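Local coordinates for MGS-MChE2 (Uncultured bacterium, PDB 5JD6), which probably hydrolyses carboxylic esters as an alpha/beta hydrolase, an esterase recovered from the metagenome of lagoon sediments, at residues L14-G19 against G37-F42. Sequence-based numbering, arbitrary orientation.
Sequences LEKGEG and GVIDYF
Lys-16 and Ile-39 mark the closest approach of the two backbones, their CA atoms 6.9 Å apart, where the strand residues 14-16 face the short helix that runs through 37-41. Extended angles along 14-16 turn alternate side chains, Leu-14 and Lys-16, toward the helix while Glu-15 points away. On the helical side, backbone bonds from Tyr-41 N to Gly-37 O (3.2 Å) and from Phe-42 N to Val-38 O (3.3 Å) follow the i to i+4 pattern.

The two segments bury 158 Å² between them, both sides summed, and Lys-16 and Ile-39 contribute most of it. A chi1 of -169° sets Lys-16 CG opposite the backbone N, and the chain stays extended until it bends at chi4 (-66°). It runs at a slant to the Ile-39 side chain, with CD as the methylene that meets it, 3.7 Å from Ile-39 CG2. Lys-16 CD comes closer still to Ile-39 O, at 3.1 Å, whereas NZ stays 4.0 Å from that oxygen; the touching is therefore done by the aliphatic part of the lysine. NZ is 5.3 Å from Asp-40 OD1, too far for a salt bridge, although the opposite charges may attract weakly; Glu-44 is a second acidic neighbour, in a long, weak ion pair. Cutting Lys-16 back to an alanine removes CD and NZ, which would probably open a gap beside Ile-39 CG2 and its carbonyl and leave Asp-40 without this nearby positive charge. Further back along the strand, the apolar contact of Leu-14 CD1 with Ile-39 CD1 is looser, at 4.4 Å.

Helix 36-41 lies in the beta-alpha-beta crossover between parallel neighbours 20-25 and 47-52 of the alpha/beta hydrolase fold. Ile-39 touches Ile-51 and reaches strand 11-16, antiparallel to 47-52 on its far side, while Val-38, Tyr-41 and Phe-42 meet helix 238-252.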
ATOM      1  N   LEU A  14      13.937  -0.293  -0.270  1.00 19.39           N
ATOM      2  CA  LEU A  14      14.507   0.788   0.525  1.00 25.91           C
ATOM      3  C   LEU A  14      14.341   0.482   2.006  1.00 23.06           C
ATOM      4  O   LEU A  14      13.324  -0.069   2.426  1.00 23.58           O
ATOM      5  CB  LEU A  14      13.850   2.131   0.199  1.00 27.58           C
ATOM      6  CG  LEU A  14      14.176   2.808  -1.132  1.00 39.12           C
ATOM      7  CD1 LEU A  14      13.645   4.234  -1.134  1.00 43.03           C
ATOM      8  CD2 LEU A  14      15.670   2.792  -1.407  1.00 42.10           C
ATOM      9  N   GLU A  15      15.343   0.851   2.796  1.00 28.11           N
ATOM     10  CA  GLU A  15      15.311   0.595   4.226  1.00 32.41           C
ATOM     11  C   GLU A  15      15.842   1.798   4.995  1.00 36.26           C
ATOM     12  O   GLU A  15      16.910   2.323   4.686  1.00 31.13           O
ATOM     13  CB  GLU A  15      16.123  -0.659   4.560  1.00 37.37           C
ATOM     14  CG  GLU A  15      15.983  -1.143   5.993  1.00 47.42           C
ATOM     15  CD  GLU A  15      16.679  -2.475   6.223  1.00 66.68           C
ATOM     16  OE1 GLU A  15      17.096  -3.108   5.231  1.00 79.20           O
ATOM     17  OE2 GLU A  15      16.811  -2.890   7.391  1.00 65.98           O
ATOM     18  N   LYS A  16      15.078   2.237   5.989  1.00 37.02           N
ATOM     19  CA  LYS A  16      15.488   3.343   6.843  1.00 28.67           C
ATOM     20  C   LYS A  16      14.763   3.249   8.176  1.00 25.25           C
ATOM     21  O   LYS A  16      13.555   3.018   8.217  1.00 29.09           O
ATOM     22  CB  LYS A  16      15.201   4.689   6.172  1.00 27.02           C
ATOM     23  CG  LYS A  16      15.828   5.884   6.881  1.00 28.82           C
ATOM     24  CD  LYS A  16      15.345   7.191   6.274  1.00 47.51           C
ATOM     25  CE  LYS A  16      16.209   8.368   6.697  1.00 57.79           C
ATOM     26  NZ  LYS A  16      16.105   8.650   8.154  1.00 70.60           N
ATOM     27  N   GLY A  17      15.501   3.428   9.266  1.00 27.32           N
ATOM     28  CA  GLY A  17      14.923   3.323  10.591  1.00 32.13           C
ATOM     29  C   GLY A  17      15.324   2.032  11.268  1.00 28.23           C
ATOM     30  O   GLY A  17      15.991   1.193  10.665  1.00 27.53           O
ATOM     31  N   GLU A  18      14.918   1.869  12.524  1.00 35.76           N
ATOM     32  CA  GLU A  18      15.381   0.740  13.323  1.00 45.11           C
ATOM     33  C   GLU A  18      14.265   0.032  14.094  1.00 46.18           C
ATOM     34  O   GLU A  18      14.297  -1.188  14.255  1.00 61.61           O
ATOM     35  CB  GLU A  18      16.462   1.208  14.303  1.00 50.73           C
ATOM     36  CG  GLU A  18      17.473   2.169  13.694  1.00 60.50           C
ATOM     37  CD  GLU A  18      18.396   2.788  14.720  1.00 78.39           C
ATOM     38  OE1 GLU A  18      18.000   2.893  15.899  1.00 84.02           O
ATOM     39  OE2 GLU A  18      19.519   3.180  14.339  1.00 83.41           O
ATOM     40  N   GLY A  19      13.286   0.795  14.567  1.00 34.04           N
ATOM     41  CA  GLY A  19      12.256   0.254  15.441  1.00 33.02           C
ATOM     42  C   GLY A  19      11.208  -0.616  14.769  1.00 39.15           C
ATOM     43  O   GLY A  19      11.529  -1.525  14.003  1.00 38.35           O
ATOM     44  N   GLY A  37       8.024  11.669   2.292  1.00 40.50           N
ATOM     45  CA  GLY A  37       7.483  12.209   3.525  1.00 37.27           C
ATOM     46  C   GLY A  37       7.495  11.191   4.649  1.00 32.82           C
ATOM     47  O   GLY A  37       7.869  11.507   5.778  1.00 34.72           O
ATOM     48  N   VAL A  38       7.084   9.966   4.339  1.00 24.66           N
ATOM     49  CA  VAL A  38       7.065   8.895   5.329  1.00 26.98           C
ATOM     50  C   VAL A  38       8.486   8.441   5.668  1.00 33.99           C
ATOM     51  O   VAL A  38       8.802   8.172   6.829  1.00 38.54           O
ATOM     52  CB  VAL A  38       6.238   7.687   4.835  1.00 25.99           C
ATOM     53  CG1 VAL A  38       6.276   6.552   5.852  1.00 19.24           C
ATOM     54  CG2 VAL A  38       4.805   8.109   4.559  1.00 19.94           C
ATOM     55  N   ILE A  39       9.342   8.378   4.651  1.00 35.33           N
ATOM     56  CA  ILE A  39      10.726   7.938   4.824  1.00 39.47           C
ATOM     57  C   ILE A  39      11.542   8.930   5.660  1.00 46.13           C
ATOM     58  O   ILE A  39      12.550   8.564   6.254  1.00 48.73           O
ATOM     59  CB  ILE A  39      11.429   7.732   3.458  1.00 51.27           C
ATOM     60  CG1 ILE A  39      10.583   6.855   2.537  1.00 52.36           C
ATOM     61  CG2 ILE A  39      12.797   7.091   3.631  1.00 53.84           C
ATOM     62  CD1 ILE A  39      10.980   6.962   1.078  1.00 54.80           C
ATOM     63  N   ASP A  40      11.112  10.186   5.710  1.00 44.42           N
ATOM     64  CA  ASP A  40      11.854  11.189   6.471  1.00 47.38           C
ATOM     65  C   ASP A  40      11.334  11.336   7.897  1.00 45.78           C
ATOM     66  O   ASP A  40      12.089  11.671   8.810  1.00 46.29           O
ATOM     67  CB  ASP A  40      11.806  12.544   5.761  1.00 60.58           C
ATOM     68  CG  ASP A  40      12.804  12.641   4.624  1.00 78.93           C
ATOM     69  OD1 ASP A  40      13.794  11.880   4.635  1.00 78.33           O
ATOM     70  OD2 ASP A  40      12.602  13.483   3.723  1.00 93.17           O
ATOM     71  N   TYR A  41      10.047  11.070   8.084  1.00 27.05           N
ATOM     72  CA  TYR A  41       9.390  11.321   9.361  1.00 36.89           C
ATOM     73  C   TYR A  41       9.520  10.159  10.348  1.00 35.80           C
ATOM     74  O   TYR A  41      10.120  10.301  11.412  1.00 35.35           O
ATOM     75  CB  TYR A  41       7.911  11.636   9.122  1.00 36.18           C
ATOM     76  CG  TYR A  41       7.134  11.999  10.367  1.00 33.89           C
ATOM     77  CD1 TYR A  41       7.177  13.287  10.886  1.00 40.53           C
ATOM     78  CD2 TYR A  41       6.344  11.057  11.014  1.00 34.46           C
ATOM     79  CE1 TYR A  41       6.462  13.623  12.022  1.00 43.28           C
ATOM     80  CE2 TYR A  41       5.625  11.384  12.149  1.00 39.30           C
ATOM     81  CZ  TYR A  41       5.688  12.668  12.647  1.00 46.57           C
ATOM     82  OH  TYR A  41       4.974  12.995  13.777  1.00 51.44           O
ATOM     83  N   PHE A  42       8.964   9.011   9.981  1.00 35.80           N
ATOM     84  CA  PHE A  42       8.808   7.890  10.910  1.00 34.59           C
ATOM     85  C   PHE A  42      10.079   7.154  11.372  1.00 29.36           C
ATOM     86  O   PHE A  42      10.100   6.638  12.490  1.00 31.73           O
ATOM     87  CB  PHE A  42       7.835   6.878  10.301  1.00 21.22           C
ATOM     88  CG  PHE A  42       6.413   7.356  10.288  1.00 27.83           C
ATOM     89  CD1 PHE A  42       5.571   7.091  11.354  1.00 25.42           C
ATOM     90  CD2 PHE A  42       5.929   8.101   9.224  1.00 22.49           C
ATOM     91  CE1 PHE A  42       4.263   7.542  11.351  1.00 35.11           C
ATOM     92  CE2 PHE A  42       4.622   8.555   9.217  1.00 26.96           C
ATOM     93  CZ  PHE A  42       3.790   8.276  10.282  1.00 28.13           C
TER